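PDB 4LZK: PixA inclusion body protein from Burkholderia cenocepacia, which is of unknown function but belongs to the PixA family of inclusion body proteins and is probably a component of intracellular inclusions. Local coordinates for residues S106-F111 against A153-L158. Numbering follows the deposited sequence.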
loop_
_atom_site.group_PDB
_atom_site.type_symbol
_atom_site.label_atom_id
_atom_site.label_comp_id
_atom_site.label_asym_id
_atom_site.label_seq_id
_atom_site.Cartn_x
_atom_site.Cartn_y
_atom_site.Cartn_z
ATOM N N SER C 106 -15.133 -5.665 -19.618
ATOM C CA SER C 106 -16.237 -4.788 -19.147
ATOM C C SER C 106 -15.855 -3.380 -19.518
ATOM O O SER C 106 -14.723 -3.080 -19.707
ATOM C CB SER C 106 -16.350 -4.694 -17.582
ATOM O OG SER C 106 -16.547 -5.955 -16.953
ATOM N N GLY C 107 -16.830 -2.490 -19.542
ATOM C CA GLY C 107 -16.548 -1.105 -19.672
ATOM C C GLY C 107 -16.378 -0.536 -21.048
ATOM O O GLY C 107 -16.791 -1.110 -21.998
ATOM N N ALA C 108 -15.785 0.638 -21.120
ATOM C CA ALA C 108 -15.545 1.315 -22.404
ATOM C C ALA C 108 -14.373 0.619 -23.139
ATOM O O ALA C 108 -13.499 0.016 -22.489
ATOM C CB ALA C 108 -15.193 2.793 -22.150
ATOM N N GLN C 109 -14.307 0.745 -24.461
ATOM C CA GLN C 109 -13.099 0.239 -25.184
ATOM C C GLN C 109 -12.044 1.322 -25.072
ATOM O O GLN C 109 -11.788 2.032 -26.015
ATOM C CB GLN C 109 -13.416 -0.119 -26.663
ATOM C CG GLN C 109 -12.434 -1.099 -27.297
ATOM C CD GLN C 109 -12.532 -1.229 -28.805
ATOM O OE1 GLN C 109 -12.713 -0.224 -29.498
ATOM N NE2 GLN C 109 -12.320 -2.460 -29.340
ATOM N N VAL C 110 -11.452 1.488 -23.896
ATOM C CA VAL C 110 -10.400 2.410 -23.724
ATOM C C VAL C 110 -9.170 2.040 -24.602
ATOM O O VAL C 110 -8.608 2.847 -25.220
ATOM C CB VAL C 110 -9.947 2.353 -22.263
ATOM C CG1 VAL C 110 -8.659 3.115 -22.037
ATOM C CG2 VAL C 110 -11.082 2.879 -21.370
ATOM N N PHE C 111 -8.828 0.793 -24.667
ATOM C CA PHE C 111 -7.654 0.373 -25.426
ATOM C C PHE C 111 -8.149 -0.186 -26.771
ATOM O O PHE C 111 -9.192 -0.882 -26.862
ATOM C CB PHE C 111 -6.874 -0.706 -24.701
ATOM C CG PHE C 111 -6.116 -0.173 -23.506
ATOM C CD1 PHE C 111 -4.958 0.524 -23.666
ATOM C CD2 PHE C 111 -6.646 -0.311 -22.252
ATOM C CE1 PHE C 111 -4.308 1.080 -22.596
ATOM C CE2 PHE C 111 -6.038 0.239 -21.160
ATOM C CZ PHE C 111 -4.831 0.917 -21.327
ATOM N N ALA C 153 -11.415 7.884 -23.651
ATOM C CA ALA C 153 -11.433 8.143 -22.222
ATOM C C ALA C 153 -12.437 7.253 -21.551
ATOM O O ALA C 153 -13.440 6.878 -22.177
ATOM C CB ALA C 153 -11.718 9.621 -21.929
ATOM N N GLY C 154 -12.170 6.871 -20.293
ATOM C CA GLY C 154 -13.072 6.059 -19.541
ATOM C C GLY C 154 -12.364 4.903 -18.831
ATOM O O GLY C 154 -11.134 4.900 -18.716
ATOM N N SER C 155 -13.165 3.963 -18.393
ATOM C CA SER C 155 -12.698 2.850 -17.590
ATOM C C SER C 155 -12.930 1.561 -18.277
ATOM O O SER C 155 -14.035 1.303 -18.741
ATOM C CB SER C 155 -13.339 2.907 -16.187
ATOM O OG SER C 155 -12.988 1.652 -15.500
ATOM N N GLU C 156 -11.921 0.692 -18.306
ATOM C CA GLU C 156 -12.043 -0.627 -18.972
ATOM C C GLU C 156 -11.506 -1.752 -18.061
ATOM O O GLU C 156 -10.500 -1.567 -17.427
ATOM C CB GLU C 156 -11.280 -0.656 -20.299
ATOM C CG GLU C 156 -11.545 -1.923 -21.123
ATOM C CD GLU C 156 -10.874 -1.948 -22.524
ATOM O OE1 GLU C 156 -10.167 -0.987 -22.882
ATOM O OE2 GLU C 156 -11.132 -2.959 -23.251
ATOM N N TYR C 157 -12.186 -2.869 -18.049
ATOM C CA TYR C 157 -11.626 -4.090 -17.522
ATOM C C TYR C 157 -11.240 -4.993 -18.702
ATOM O O TYR C 157 -12.043 -5.201 -19.561
ATOM C CB TYR C 157 -12.572 -4.803 -16.543
ATOM C CG TYR C 157 -13.173 -3.919 -15.440
ATOM C CD1 TYR C 157 -12.634 -2.654 -15.117
ATOM C CD2 TYR C 157 -14.283 -4.331 -14.709
ATOM C CE1 TYR C 157 -13.240 -1.804 -14.155
ATOM C CE2 TYR C 157 -14.857 -3.504 -13.705
ATOM C CZ TYR C 157 -14.363 -2.240 -13.449
ATOM O OH TYR C 157 -14.926 -1.436 -12.429
ATOM N N LEU C 158 -10.013 -5.520 -18.678
ATOM C CA LEU C 158 -9.440 -6.414 -19.662
ATOM C C LEU C 158 -9.238 -7.816 -19.131
ATOM O O LEU C 158 -8.846 -7.981 -17.954
ATOM C CB LEU C 158 -8.075 -5.858 -20.004
ATOM C CG LEU C 158 -8.303 -4.437 -20.517
ATOM C CD1 LEU C 158 -7.613 -3.346 -19.716
ATOM C CD2 LEU C 158 -8.022 -4.389 -21.980
HETATM O O HOH W 1 -9.590 -3.171 -25.337
#
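Glu156, its side chain extended, overlaps the backbone of the loop from Ala108 to Phe111: its CG is 3.1 Å from Ala108 O, and its OE1 accepts a hydrogen bond from Phe111 N (2.9 Å), approaching the ring edge of Phe111 with CD2 3.6 Å away. A water donates to both Glu156 OE2 and Phe111 O (2.6 and 2.8 Å), so the carboxylate holds the backbone of Phe111 directly and through solvent. The loop contains an inverse gamma turn centred on Gln109, and the chain turns a corner at Ser106 as it passes from strand 96-105, antiparallel to 154-167 in one sheet, to strand 115-120 of the other. Ser106 and Tyr157 form an antiparallel hydrogen-bonded pair (Ser106 N to Tyr157 O 3.1 Å, Tyr157 N to Ser106 O 3.0 Å), Gly107 and Glu156 the non-hydrogen-bonded pair after it, and Ala108 N donates to Ser155 O (3.0 Å). A CB on Gly107 would clash with Ser155 O and, at these backbone angles, with Ser106 O. Beyond the carboxylate, Phe111 CD2 meets Leu158 CD1 at 4.1 Å. Ser106 OG and Tyr157 OH hydrogen-bond to Asn77 OD1 and Leu76 O of the second subunit.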